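Thrombospondin related anonymous protein (Plasmodium falciparum, PDB 4F1J) binds magnesium through its von Willebrand factor A domain and probably acts as an adhesive surface protein of the malaria parasite. Local coordinates at residues A[5-10]-A[111-116]; A[9-14]-A[48-53]; A[147-152]-A[186-191]. One frame throughout, in Å; residues are numbered along the deposited sequence. Where two conformers were deposited one is given.

Contact 1 (A[5-10]-A[111-116]); sequences NDEVDL and RENANQ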
ATOM      1  N   ASN A   5       4.039   2.628 -14.897  1.00 15.48           N
ATOM      2  CA  ASN A   5       3.658   3.600 -15.893  0.50 15.29           C
ATOM      3  C   ASN A   5       2.481   3.063 -16.705  1.00 15.57           C
ATOM      4  O   ASN A   5       2.708   2.481 -17.772  1.00 15.56           O
ATOM      5  CB  ASN A   5       4.865   3.851 -16.811  0.50 15.58           C
ATOM      6  CG  ASN A   5       4.533   4.745 -17.978  0.50 15.07           C
ATOM      7  OD1 ASN A   5       5.154   4.657 -19.041  0.50 16.49           O
ATOM      8  ND2 ASN A   5       3.554   5.611 -17.791  0.50 13.90           N
ATOM      9  N   ASP A   6       1.265   3.204 -16.177  1.00 15.52           N
ATOM     10  CA  ASP A   6       0.026   2.791 -16.838  1.00 16.33           C
ATOM     11  C   ASP A   6      -1.162   3.537 -16.205  1.00 15.43           C
ATOM     12  O   ASP A   6      -0.988   4.315 -15.256  1.00 14.39           O
ATOM     13  CB  ASP A   6      -0.189   1.276 -16.728  1.00 17.28           C
ATOM     14  CG  ASP A   6      -1.016   0.698 -17.888  1.00 22.79           C
ATOM     15  OD1 ASP A   6      -1.758   1.452 -18.563  1.00 25.46           O
ATOM     16  OD2 ASP A   6      -0.885  -0.524 -18.142  1.00 30.30           O
ATOM     17  N   GLU A   7      -2.354   3.332 -16.768  1.00 14.69           N
ATOM     18  CA  GLU A   7      -3.589   3.889 -16.226  1.00 14.49           C
ATOM     19  C   GLU A   7      -4.007   3.031 -15.012  1.00 13.02           C
ATOM     20  O   GLU A   7      -4.651   1.997 -15.158  1.00 12.85           O
ATOM     21  CB  GLU A   7      -4.718   3.911 -17.275  1.00 14.53           C
ATOM     22  CG  GLU A   7      -5.868   4.822 -16.863  1.00 17.15           C
ATOM     23  CD  GLU A   7      -7.039   4.898 -17.855  1.00 19.52           C
ATOM     24  OE1 GLU A   7      -6.960   4.309 -18.959  1.00 27.17           O
ATOM     25  OE2 GLU A   7      -8.055   5.546 -17.498  1.00 27.39           O
ATOM     26  N   VAL A   8      -3.619   3.482 -13.821  1.00 11.59           N
ATOM     27  CA  VAL A   8      -3.814   2.732 -12.575  1.00 10.92           C
ATOM     28  C   VAL A   8      -4.186   3.704 -11.451  1.00 10.21           C
ATOM     29  O   VAL A   8      -3.537   4.740 -11.290  1.00 10.31           O
ATOM     30  CB  VAL A   8      -2.521   2.001 -12.110  1.00 11.15           C
ATOM     31  CG1 VAL A   8      -2.785   1.157 -10.834  1.00 11.07           C
ATOM     32  CG2 VAL A   8      -1.914   1.082 -13.211  1.00 12.47           C
ATOM     33  N   ASP A   9      -5.258   3.388 -10.731  1.00  9.49           N
ATOM     34  CA  ASP A   9      -5.589   4.051  -9.469  1.00  9.18           C
ATOM     35  C   ASP A   9      -4.893   3.190  -8.422  1.00  9.26           C
ATOM     36  O   ASP A   9      -5.190   1.985  -8.291  1.00  9.72           O
ATOM     37  CB  ASP A   9      -7.101   4.143  -9.227  1.00  9.33           C
ATOM     38  CG  ASP A   9      -7.804   5.055 -10.216  1.00 10.92           C
ATOM     39  OD1 ASP A   9      -7.163   6.027 -10.706  1.00  7.71           O
ATOM     40  OD2 ASP A   9      -9.025   4.851 -10.437  1.00 10.57           O
ATOM     41  N   LEU A  10      -3.926   3.785  -7.716  1.00  8.66           N
ATOM     42  CA  LEU A  10      -3.064   3.015  -6.806  1.00  7.98           C
ATOM     43  C   LEU A  10      -3.329   3.499  -5.387  1.00  7.98           C
ATOM     44  O   LEU A  10      -3.158   4.673  -5.085  1.00  7.34           O
ATOM     45  CB  LEU A  10      -1.582   3.165  -7.187  1.00  8.34           C
ATOM     46  CG  LEU A  10      -0.569   2.230  -6.534  1.00  8.28           C
ATOM     47  CD1 LEU A  10       0.751   2.200  -7.306  1.00 10.73           C
ATOM     48  CD2 LEU A  10      -0.327   2.646  -5.049  1.00  9.11           C
ATOM     49  N   ARG A 111     -11.414   5.881 -11.372  1.00 10.01           N
ATOM     50  CA  ARG A 111     -11.550   5.784 -12.826  1.00 10.94           C
ATOM     51  C   ARG A 111     -11.961   4.360 -13.197  1.00 11.50           C
ATOM     52  O   ARG A 111     -11.235   3.407 -12.934  1.00 11.67           O
ATOM     53  CB  ARG A 111     -10.242   6.161 -13.533  1.00 10.38           C
ATOM     54  CG  ARG A 111      -9.860   7.602 -13.377  1.00 10.15           C
ATOM     55  CD  ARG A 111      -8.492   7.861 -13.996  1.00 11.65           C
ATOM     56  NE  ARG A 111      -7.436   7.183 -13.267  1.00  9.98           N
ATOM     57  CZ  ARG A 111      -6.182   7.060 -13.674  1.00 12.03           C
ATOM     58  NH1 ARG A 111      -5.762   7.613 -14.829  1.00 13.15           N
ATOM     59  NH2 ARG A 111      -5.337   6.408 -12.919  1.00 10.21           N
ATOM     60  N   GLU A 112     -13.150   4.210 -13.785  1.00 14.10           N
ATOM     61  CA  GLU A 112     -13.619   2.914 -14.239  1.00 15.40           C
ATOM     62  C   GLU A 112     -12.673   2.327 -15.271  1.00 15.86           C
ATOM     63  O   GLU A 112     -12.534   1.111 -15.361  1.00 17.24           O
ATOM     64  CB  GLU A 112     -15.006   3.048 -14.874  1.00 15.16           C
ATOM     65  CG  GLU A 112     -16.104   3.358 -13.927  1.00 15.86           C
ATOM     66  CD  GLU A 112     -17.446   3.453 -14.660  1.00 16.41           C
ATOM     67  OE1 GLU A 112     -17.467   4.132 -15.702  1.00 15.35           O
ATOM     68  OE2 GLU A 112     -18.444   2.840 -14.219  1.00 16.78           O
ATOM     69  N   ASN A 113     -12.003   3.186 -16.025  1.00 16.76           N
ATOM     70  CA  ASN A 113     -11.114   2.763 -17.093  1.00 17.39           C
ATOM     71  C   ASN A 113      -9.753   2.303 -16.561  1.00 16.66           C
ATOM     72  O   ASN A 113      -9.025   1.645 -17.289  1.00 17.92           O
ATOM     73  CB  ASN A 113     -10.932   3.911 -18.120  1.00 18.65           C
ATOM     74  CG  ASN A 113     -10.528   3.415 -19.517  1.00 22.56           C
ATOM     75  OD1 ASN A 113     -11.337   2.788 -20.209  1.00 29.64           O
ATOM     76  ND2 ASN A 113      -9.294   3.729 -19.950  1.00 25.94           N
ATOM     77  N   ALA A 114      -9.416   2.651 -15.306  1.00 14.21           N
ATOM     78  CA  ALA A 114      -8.107   2.360 -14.729  1.00 14.09           C
ATOM     79  C   ALA A 114      -8.057   1.012 -14.032  1.00 13.19           C
ATOM     80  O   ALA A 114      -9.054   0.588 -13.417  1.00 12.78           O
ATOM     81  CB  ALA A 114      -7.735   3.461 -13.735  1.00 12.13           C
ATOM     82  N   ASN A 115      -6.900   0.350 -14.117  1.00 12.77           N
ATOM     83  CA  ASN A 115      -6.581  -0.786 -13.274  1.00 13.46           C
ATOM     84  C   ASN A 115      -6.645  -0.293 -11.823  1.00 12.20           C
ATOM     85  O   ASN A 115      -6.326   0.861 -11.555  1.00 11.44           O
ATOM     86  CB  ASN A 115      -5.169  -1.322 -13.541  1.00 14.41           C
ATOM     87  CG  ASN A 115      -5.017  -1.960 -14.911  1.00 19.70           C
ATOM     88  OD1 ASN A 115      -5.844  -2.767 -15.317  1.00 24.44           O
ATOM     89  ND2 ASN A 115      -3.930  -1.610 -15.623  1.00 24.70           N
ATOM     90  N   GLN A 116      -7.136  -1.139 -10.927  1.00 11.07           N
ATOM     91  CA  GLN A 116      -7.238  -0.790  -9.509  1.00  9.77           C
ATOM     92  C   GLN A 116      -6.260  -1.660  -8.734  1.00  9.60           C
ATOM     93  O   GLN A 116      -6.342  -2.895  -8.792  1.00  9.64           O
ATOM     94  CB  GLN A 116      -8.662  -1.009  -8.997  1.00  9.54           C
ATOM     95  CG  GLN A 116      -9.734  -0.267  -9.794  1.00  8.98           C
ATOM     96  CD  GLN A 116      -9.643   1.220  -9.602  1.00  9.58           C
ATOM     97  OE1 GLN A 116      -9.614   1.680  -8.474  1.00 11.08           O
ATOM     98  NE2 GLN A 116      -9.601   1.996 -10.699  1.00  8.94           N
TER
HETATM   99  O   HOH W   1      -7.056   8.690 -17.267  1.00 25.34           O
HETATM  100  O   HOH W   2      -6.812   1.089 -18.532  1.00 36.92           O
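Asp6 meets Asn115 only loosely, with Asp6 OD2 4.1 Å from Asn115 ND2, where strands 8-15 and 115-122 of the von Willebrand factor A (Rossmann-like) sheet begin side by side. The next residue makes the first firm bonds. Glu7 has CG anti to its backbone N (chi1 -164°) and an extended chain beyond, which takes the carboxylate out to the type I turn Arg111-Ala114; there Asn113 ND2 donates to Glu7 OE1 over 2.6 Å, on the syn side, somewhat out of the carboxylate plane. On the way Glu7 CG lies over one face of the Arg111 guanidinium, 3.5 Å from Arg111 NH1. Glu7 O starts the parallel pairing by accepting Asn115 N at 3.0 Å.

Val8 stands opposite Asn115, and both side chains turn to the sheet face where Val199 of helix 184-200 packs. Val8 O lies close to Arg111 NH2 without a hydrogen bond, since the N-H does not point at it; NH2 bonds Ala46 O as well as Asp9.

Asp9 N continues the pairing with a 2.9 Å bond to Asn115 O. The Asp9 carboxylate, on the other face, is buried and receives four N-H groups. Arg111 NE (2.8 Å) and Arg111 NH2 both reach Asp9 OD1, from the same face of the carboxylate; this oxygen lies almost in the guanidinium plane, although the two groups are turned 36° apart. Such a salt bridge is consistent with an ionised aspartate. Asp9 OD2 gives its syn lone pair to Arg111 N at 2.8 Å. Gln116 runs alongside Asp9, pointing the same way; its OE1 is held by Tyr11 OH, while Gln116 NE2 reaches Asp9 OD2 on the anti side but well out of the carboxylate plane, 2.9 Å away and nearly straight (168° at the hydrogen).

Contact 2 (A[9-14]-A[48-53]); sequences DLYLLM and HLYANI
Tyr11 and Tyr50 leave their strands with different first torsions: CG is anti to the carbonyl carbon in Tyr11 (chi1 -53°) and anti to the backbone N in Tyr50 (chi1 161°). From these positions the side chains cross at about a right angle, with Tyr50 CD1 at the edge of the Tyr11 ring, 3.7 Å from Tyr11 CD2. The ring planes are inclined by 54°. Leu13 CD2 reaches the edge of the Tyr50 ring, 4.1 Å from Tyr50 CE1, and also packs against the Asn52 amide. That amide gives ND2 to Tyr50 OH (3.0 Å), whereas Asn52 OD1 is buried without a partner in the model.

On the other face Leu10 CD2 meets Leu49 CD1 at 3.9 Å, and Leu12 CB lies beside Ala51 CB, 4.3 Å away; helix 22-38 covers this side through Leu36 and Ile37. Five backbone bonds join the strands, from Leu10 N to His48 O (2.9 Å) through to Met14 N with Asn52 O, in unbroken register from Asp9-His48 to Met14-Ile53. Parallel neighbours joined through helix 22-38 are the beta-alpha-beta unit of a Rossmann-like von Willebrand factor A domain.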
ATOM      1  N   ASP A   9      -5.258   3.388 -10.731  1.00  9.49           N
ATOM      2  CA  ASP A   9      -5.589   4.051  -9.469  1.00  9.18           C
ATOM      3  C   ASP A   9      -4.893   3.190  -8.422  1.00  9.26           C
ATOM      4  O   ASP A   9      -5.190   1.985  -8.291  1.00  9.72           O
ATOM      5  CB  ASP A   9      -7.101   4.143  -9.227  1.00  9.33           C
ATOM      6  CG  ASP A   9      -7.804   5.055 -10.216  1.00 10.92           C
ATOM      7  OD1 ASP A   9      -7.163   6.027 -10.706  1.00  7.71           O
ATOM      8  OD2 ASP A   9      -9.025   4.851 -10.437  1.00 10.57           O
ATOM      9  N   LEU A  10      -3.926   3.785  -7.716  1.00  8.66           N
ATOM     10  CA  LEU A  10      -3.064   3.015  -6.806  1.00  7.98           C
ATOM     11  C   LEU A  10      -3.329   3.499  -5.387  1.00  7.98           C
ATOM     12  O   LEU A  10      -3.158   4.673  -5.085  1.00  7.34           O
ATOM     13  CB  LEU A  10      -1.582   3.165  -7.187  1.00  8.34           C
ATOM     14  CG  LEU A  10      -0.569   2.230  -6.534  1.00  8.28           C
ATOM     15  CD1 LEU A  10       0.751   2.200  -7.306  1.00 10.73           C
ATOM     16  CD2 LEU A  10      -0.327   2.646  -5.049  1.00  9.11           C
ATOM     17  N   TYR A  11      -3.813   2.584  -4.560  1.00  7.57           N
ATOM     18  CA  TYR A  11      -4.217   2.849  -3.197  1.00  7.40           C
ATOM     19  C   TYR A  11      -3.130   2.335  -2.258  1.00  7.82           C
ATOM     20  O   TYR A  11      -3.033   1.119  -1.937  1.00  7.81           O
ATOM     21  CB  TYR A  11      -5.562   2.187  -2.834  1.00  7.80           C
ATOM     22  CG  TYR A  11      -6.692   2.511  -3.770  1.00  6.98           C
ATOM     23  CD1 TYR A  11      -6.855   1.815  -4.969  1.00  8.93           C
ATOM     24  CD2 TYR A  11      -7.566   3.523  -3.501  1.00  6.73           C
ATOM     25  CE1 TYR A  11      -7.881   2.138  -5.848  1.00  8.77           C
ATOM     26  CE2 TYR A  11      -8.595   3.842  -4.359  1.00  8.56           C
ATOM     27  CZ  TYR A  11      -8.760   3.137  -5.530  1.00  9.59           C
ATOM     28  OH  TYR A  11      -9.786   3.510  -6.396  1.00  9.63           O
ATOM     29  N   LEU A  12      -2.315   3.281  -1.812  1.00  7.73           N
ATOM     30  CA  LEU A  12      -1.246   3.002  -0.851  1.00  7.46           C
ATOM     31  C   LEU A  12      -1.812   2.985   0.588  1.00  7.51           C
ATOM     32  O   LEU A  12      -2.329   4.005   1.074  1.00  8.26           O
ATOM     33  CB  LEU A  12      -0.123   4.046  -1.003  1.00  7.75           C
ATOM     34  CG  LEU A  12       1.033   3.913  -0.009  1.00  8.81           C
ATOM     35  CD1 LEU A  12       1.755   2.577  -0.145  1.00  8.86           C
ATOM     36  CD2 LEU A  12       2.000   5.136  -0.205  1.00  8.73           C
ATOM     37  N   LEU A  13      -1.715   1.833   1.271  1.00  6.88           N
ATOM     38  CA  LEU A  13      -2.228   1.691   2.629  1.00  7.32           C
ATOM     39  C   LEU A  13      -1.019   1.447   3.512  1.00  7.62           C
ATOM     40  O   LEU A  13      -0.373   0.395   3.424  1.00  8.31           O
ATOM     41  CB  LEU A  13      -3.223   0.510   2.763  1.00  7.35           C
ATOM     42  CG  LEU A  13      -4.302   0.341   1.700  1.00 10.10           C
ATOM     43  CD1 LEU A  13      -5.348  -0.682   2.121  1.00  7.59           C
ATOM     44  CD2 LEU A  13      -4.975   1.616   1.251  1.00  9.82           C
ATOM     45  N   MET A  14      -0.711   2.433   4.355  1.00  8.07           N
ATOM     46  CA  MET A  14       0.556   2.428   5.099  1.00  9.33           C
ATOM     47  C   MET A  14       0.295   2.192   6.590  1.00  9.01           C
ATOM     48  O   MET A  14      -0.269   3.035   7.264  1.00  9.61           O
ATOM     49  CB  MET A  14       1.272   3.754   4.865  1.00  9.60           C
ATOM     50  CG  MET A  14       2.592   3.864   5.555  1.00 11.03           C
ATOM     51  SD  MET A  14       3.368   5.431   5.124  1.00 14.21           S
ATOM     52  CE  MET A  14       5.024   5.210   5.818  1.00 14.47           C
ATOM     53  N   HIS A  48      -2.739   7.524 -10.716  1.00 10.30           N
ATOM     54  CA  HIS A  48      -3.306   8.424  -9.741  1.00 10.06           C
ATOM     55  C   HIS A  48      -3.176   7.720  -8.386  1.00 10.07           C
ATOM     56  O   HIS A  48      -3.715   6.616  -8.198  1.00  9.99           O
ATOM     57  CB  HIS A  48      -4.794   8.694  -9.971  1.00 10.23           C
ATOM     58  CG  HIS A  48      -5.113   9.459 -11.224  1.00 10.77           C
ATOM     59  ND1 HIS A  48      -6.330  10.088 -11.407  1.00 12.51           N
ATOM     60  CD2 HIS A  48      -4.411   9.667 -12.365  1.00 10.90           C
ATOM     61  CE1 HIS A  48      -6.351  10.669 -12.596  1.00 11.33           C
ATOM     62  NE2 HIS A  48      -5.207  10.419 -13.202  1.00 10.88           N
ATOM     63  N   LEU A  49      -2.506   8.393  -7.451  1.00  9.22           N
ATOM     64  CA  LEU A  49      -2.280   7.890  -6.105  1.00  8.36           C
ATOM     65  C   LEU A  49      -3.348   8.283  -5.115  1.00  7.98           C
ATOM     66  O   LEU A  49      -3.819   9.416  -5.086  1.00  7.57           O
ATOM     67  CB  LEU A  49      -0.932   8.429  -5.588  1.00  8.72           C
ATOM     68  CG  LEU A  49      -0.480   7.968  -4.204  1.00  8.20           C
ATOM     69  CD1 LEU A  49      -0.110   6.492  -4.220  1.00  7.17           C
ATOM     70  CD2 LEU A  49       0.707   8.877  -3.804  1.00  8.11           C
ATOM     71  N   TYR A  50      -3.693   7.316  -4.255  1.00  7.40           N
ATOM     72  CA  TYR A  50      -4.444   7.542  -3.022  1.00  7.64           C
ATOM     73  C   TYR A  50      -3.543   7.020  -1.916  1.00  7.48           C
ATOM     74  O   TYR A  50      -2.794   6.070  -2.116  1.00  7.48           O
ATOM     75  CB  TYR A  50      -5.731   6.741  -3.027  1.00  6.92           C
ATOM     76  CG  TYR A  50      -6.371   6.530  -1.654  1.00  7.13           C
ATOM     77  CD1 TYR A  50      -5.991   5.452  -0.831  1.00  6.20           C
ATOM     78  CD2 TYR A  50      -7.328   7.425  -1.178  1.00  8.86           C
ATOM     79  CE1 TYR A  50      -6.612   5.256   0.408  1.00  5.98           C
ATOM     80  CE2 TYR A  50      -7.918   7.249   0.082  1.00  7.82           C
ATOM     81  CZ  TYR A  50      -7.546   6.165   0.858  1.00  8.03           C
ATOM     82  OH  TYR A  50      -8.165   5.998   2.102  1.00  7.95           O
ATOM     83  N   ALA A  51      -3.603   7.647  -0.756  1.00  7.33           N
ATOM     84  CA  ALA A  51      -2.819   7.147   0.380  1.00  8.09           C
ATOM     85  C   ALA A  51      -3.596   7.285   1.653  1.00  8.14           C
ATOM     86  O   ALA A  51      -4.237   8.305   1.904  1.00  8.69           O
ATOM     87  CB  ALA A  51      -1.447   7.874   0.500  1.00  7.47           C
ATOM     88  N   ASN A  52      -3.556   6.231   2.456  1.00  8.27           N
ATOM     89  CA  ASN A  52      -3.973   6.330   3.849  1.00  8.14           C
ATOM     90  C   ASN A  52      -2.939   5.730   4.764  1.00  7.91           C
ATOM     91  O   ASN A  52      -2.052   5.003   4.312  1.00  7.76           O
ATOM     92  CB  ASN A  52      -5.402   5.806   4.131  1.00  7.75           C
ATOM     93  CG  ASN A  52      -5.571   4.288   4.066  1.00  7.95           C
ATOM     94  OD1 ASN A  52      -4.691   3.514   4.440  1.00  8.83           O
ATOM     95  ND2 ASN A  52      -6.756   3.855   3.620  1.00  7.37           N
ATOM     96  N   ILE A  53      -3.026   6.107   6.038  1.00  7.59           N
ATOM     97  CA  ILE A  53      -2.294   5.400   7.089  1.00  8.51           C
ATOM     98  C   ILE A  53      -3.319   4.622   7.889  1.00  8.12           C
ATOM     99  O   ILE A  53      -4.497   5.021   7.956  1.00  9.25           O
ATOM    100  CB  ILE A  53      -1.491   6.346   7.972  1.00  8.67           C
ATOM    101  CG1 ILE A  53      -2.380   7.445   8.552  1.00  8.75           C
ATOM    102  CG2 ILE A  53      -0.336   6.970   7.155  1.00  8.92           C
ATOM    103  CD1 ILE A  53      -1.667   8.381   9.549  1.00 10.75           C
TER

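Contact 3 (A[147-152]-A[186-191]); sequences AVFGIG and NVIGPF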
ATOM      1  N   ALA A 147      -1.271  -5.955  -3.499  1.00  7.93           N
ATOM      2  CA  ALA A 147       0.141  -6.272  -3.283  1.00  7.76           C
ATOM      3  C   ALA A 147       0.505  -5.951  -1.847  1.00  7.62           C
ATOM      4  O   ALA A 147      -0.053  -5.032  -1.272  1.00  7.29           O
ATOM      5  CB  ALA A 147       1.032  -5.487  -4.261  1.00  8.25           C
ATOM      6  N   VAL A 148       1.450  -6.699  -1.286  1.00  6.72           N
ATOM      7  CA  VAL A 148       1.893  -6.485   0.082  1.00  7.51           C
ATOM      8  C   VAL A 148       3.418  -6.476   0.182  1.00  7.45           C
ATOM      9  O   VAL A 148       4.111  -7.374  -0.312  1.00  9.36           O
ATOM     10  CB  VAL A 148       1.353  -7.560   1.056  1.00  6.32           C
ATOM     11  CG1 VAL A 148       1.954  -7.370   2.455  1.00  9.54           C
ATOM     12  CG2 VAL A 148      -0.195  -7.524   1.138  1.00  5.91           C
ATOM     13  N   PHE A 149       3.927  -5.473   0.876  1.00  8.08           N
ATOM     14  CA  PHE A 149       5.356  -5.354   1.190  1.00  8.46           C
ATOM     15  C   PHE A 149       5.461  -5.483   2.707  1.00  8.94           C
ATOM     16  O   PHE A 149       5.068  -4.574   3.443  1.00  8.90           O
ATOM     17  CB  PHE A 149       5.875  -3.997   0.703  1.00  9.20           C
ATOM     18  CG  PHE A 149       7.378  -3.807   0.832  1.00  9.32           C
ATOM     19  CD1 PHE A 149       7.923  -3.304   2.009  1.00  9.04           C
ATOM     20  CD2 PHE A 149       8.229  -4.086  -0.234  1.00 10.29           C
ATOM     21  CE1 PHE A 149       9.286  -3.086   2.134  1.00  9.99           C
ATOM     22  CE2 PHE A 149       9.608  -3.882  -0.108  1.00 11.88           C
ATOM     23  CZ  PHE A 149      10.129  -3.376   1.058  1.00 11.07           C
ATOM     24  N   GLY A 150       5.987  -6.616   3.163  1.00  9.45           N
ATOM     25  CA  GLY A 150       6.100  -6.916   4.587  1.00 10.10           C
ATOM     26  C   GLY A 150       7.445  -6.520   5.139  1.00 10.15           C
ATOM     27  O   GLY A 150       8.466  -6.659   4.470  1.00 10.19           O
ATOM     28  N   ILE A 151       7.450  -6.049   6.378  1.00 10.58           N
ATOM     29  CA  ILE A 151       8.657  -5.498   6.985  1.00 10.77           C
ATOM     30  C   ILE A 151       8.893  -6.092   8.365  1.00 11.16           C
ATOM     31  O   ILE A 151       8.020  -6.065   9.209  1.00 11.45           O
ATOM     32  CB  ILE A 151       8.574  -3.984   7.167  1.00 11.23           C
ATOM     33  CG1 ILE A 151       8.141  -3.314   5.869  1.00 11.61           C
ATOM     34  CG2 ILE A 151       9.926  -3.446   7.624  1.00 10.12           C
ATOM     35  CD1 ILE A 151       7.771  -1.873   6.010  1.00 12.61           C
ATOM     36  N   GLY A 152      10.102  -6.583   8.584  1.00 11.93           N
ATOM     37  CA  GLY A 152      10.526  -6.973   9.913  1.00 11.79           C
ATOM     38  C   GLY A 152      10.024  -8.342  10.292  1.00 13.09           C
ATOM     39  O   GLY A 152       9.512  -9.117   9.453  1.00 13.57           O
ATOM     40  N   ASN A 186      16.164  -0.990  -0.641  1.00 15.45           N
ATOM     41  CA  ASN A 186      16.744  -1.863  -1.676  1.00 16.27           C
ATOM     42  C   ASN A 186      15.775  -2.884  -2.253  1.00 16.28           C
ATOM     43  O   ASN A 186      16.043  -3.471  -3.303  1.00 16.90           O
ATOM     44  CB  ASN A 186      17.945  -2.600  -1.110  1.00 16.98           C
ATOM     45  CG  ASN A 186      19.001  -1.658  -0.577  1.00 19.41           C
ATOM     46  OD1 ASN A 186      19.487  -1.828   0.550  1.00 26.66           O
ATOM     47  ND2 ASN A 186      19.368  -0.657  -1.379  1.00 21.41           N
ATOM     48  N   VAL A 187      14.659  -3.108  -1.571  1.00 14.81           N
ATOM     49  CA  VAL A 187      13.690  -4.139  -1.980  1.00 14.51           C
ATOM     50  C   VAL A 187      12.500  -3.498  -2.718  1.00 13.78           C
ATOM     51  O   VAL A 187      11.889  -4.134  -3.569  1.00 13.46           O
ATOM     52  CB  VAL A 187      13.216  -4.993  -0.769  1.00 14.42           C
ATOM     53  CG1 VAL A 187      12.245  -6.111  -1.238  1.00 15.37           C
ATOM     54  CG2 VAL A 187      14.422  -5.613  -0.048  1.00 14.67           C
ATOM     55  N   ILE A 188      12.240  -2.221  -2.449  1.00 12.89           N
ATOM     56  CA  ILE A 188      11.004  -1.566  -2.923  1.00 12.69           C
ATOM     57  C   ILE A 188      10.969  -1.386  -4.447  1.00 12.88           C
ATOM     58  O   ILE A 188       9.930  -1.572  -5.073  1.00 13.06           O
ATOM     59  CB  ILE A 188      10.749  -0.207  -2.185  1.00 12.76           C
ATOM     60  CG1 ILE A 188       9.332   0.337  -2.471  1.00 11.94           C
ATOM     61  CG2 ILE A 188      11.797   0.838  -2.573  1.00 12.19           C
ATOM     62  CD1 ILE A 188       8.201  -0.548  -2.019  1.00 14.27           C
ATOM     63  N   GLY A 189      12.111  -1.058  -5.051  1.00 13.47           N
ATOM     64  CA  GLY A 189      12.169  -0.911  -6.517  1.00 13.67           C
ATOM     65  C   GLY A 189      11.819  -2.180  -7.276  1.00 13.84           C
ATOM     66  O   GLY A 189      10.878  -2.183  -8.068  1.00 13.41           O
ATOM     67  N   PRO A 190      12.570  -3.281  -7.043  1.00 14.55           N
ATOM     68  CA  PRO A 190      12.235  -4.570  -7.639  1.00 14.80           C
ATOM     69  C   PRO A 190      10.794  -5.019  -7.356  1.00 14.71           C
ATOM     70  O   PRO A 190      10.125  -5.561  -8.233  1.00 15.08           O
ATOM     71  CB  PRO A 190      13.246  -5.507  -6.985  1.00 15.17           C
ATOM     72  CG  PRO A 190      14.435  -4.630  -6.734  1.00 15.95           C
ATOM     73  CD  PRO A 190      13.829  -3.353  -6.269  1.00 15.14           C
ATOM     74  N   PHE A 191      10.315  -4.766  -6.142  1.00 14.18           N
ATOM     75  CA  PHE A 191       8.928  -5.084  -5.795  1.00 12.92           C
ATOM     76  C   PHE A 191       7.936  -4.325  -6.692  1.00 12.41           C
ATOM     77  O   PHE A 191       7.045  -4.930  -7.294  1.00 11.65           O
ATOM     78  CB  PHE A 191       8.685  -4.810  -4.301  1.00 12.94           C
ATOM     79  CG  PHE A 191       7.226  -4.860  -3.883  1.00 12.32           C
ATOM     80  CD1 PHE A 191       6.534  -6.075  -3.788  1.00 13.94           C
ATOM     81  CD2 PHE A 191       6.563  -3.703  -3.545  1.00  9.76           C
ATOM     82  CE1 PHE A 191       5.195  -6.108  -3.385  1.00 11.85           C
ATOM     83  CE2 PHE A 191       5.221  -3.740  -3.140  1.00 11.23           C
ATOM     84  CZ  PHE A 191       4.557  -4.948  -3.052  1.00 12.26           C
TER
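Strand 147-151 and helix 186-191 run nearly antiparallel, their directions 167° apart and their axes 10.4 Å from each other at the closest point, a distance that leaves the space between them to side chains. No hydrogen bond crosses it. The helix kinks at Gly189-Pro190: neither N bonds back to the previous turn, and proline has no N-H to give; the helical bond resumes with Phe191 N to Val187 O at 3.1 Å.

Phe149 is the strand's main contribution. Its CB points toward the helix and CG is anti to the backbone N (chi1 -174°); the ring turns an edge to the face of Phe191. This is an edge-to-face pair, with centroids 5.4 Å apart and planes inclined by 63°. Phe149 CD2 does the touching, over the rim of the Phe191 ring and 3.7 Å from Phe191 CD2, while Phe149 CB lies over the same ring in a CH-pi contact.

This is one layer boundary of the alpha/beta sandwich of the von Willebrand factor A fold: the C-terminal helix 184-200 lies on the sheet beside helix 22-38, whose Leu32 touches both Phe149 and Ile188. Ile188 puts CD1 over one face of the Phe149 ring, 4.3 Å from the ring centroid, as a second CH-pi contact. Val187 comes to the far end of that ring, with Val187 CG1 3.6 Å from Phe149 CE2. Toward the start of the strand, Phe191 CZ rests 3.8 Å from Ala147 CB, and Phe191 CE1 approaches the backbone Val148 O at 3.5 Å.

All three contacts reach one six-stranded mixed sheet. Contacts 1 and 2 share strand 8-15, with Asp9 and Leu10 in both, and pair it with the neighbours on its two sides, 115-122 and 47-54; their centres are about 12 Å apart. They touch through Val8 O and His48 N, probably a backbone hydrogen bond. Contact 3 comes later in the chain, where strand 145-151, next to 115-122 in the sheet, receives helix 184-200. The centre of contact 3 lies about 15 Å from that of contact 2 and about 21 Å from that of contact 1, without touching either. Together they join early and late parts of the chain into the single domain that holds the magnesium sites.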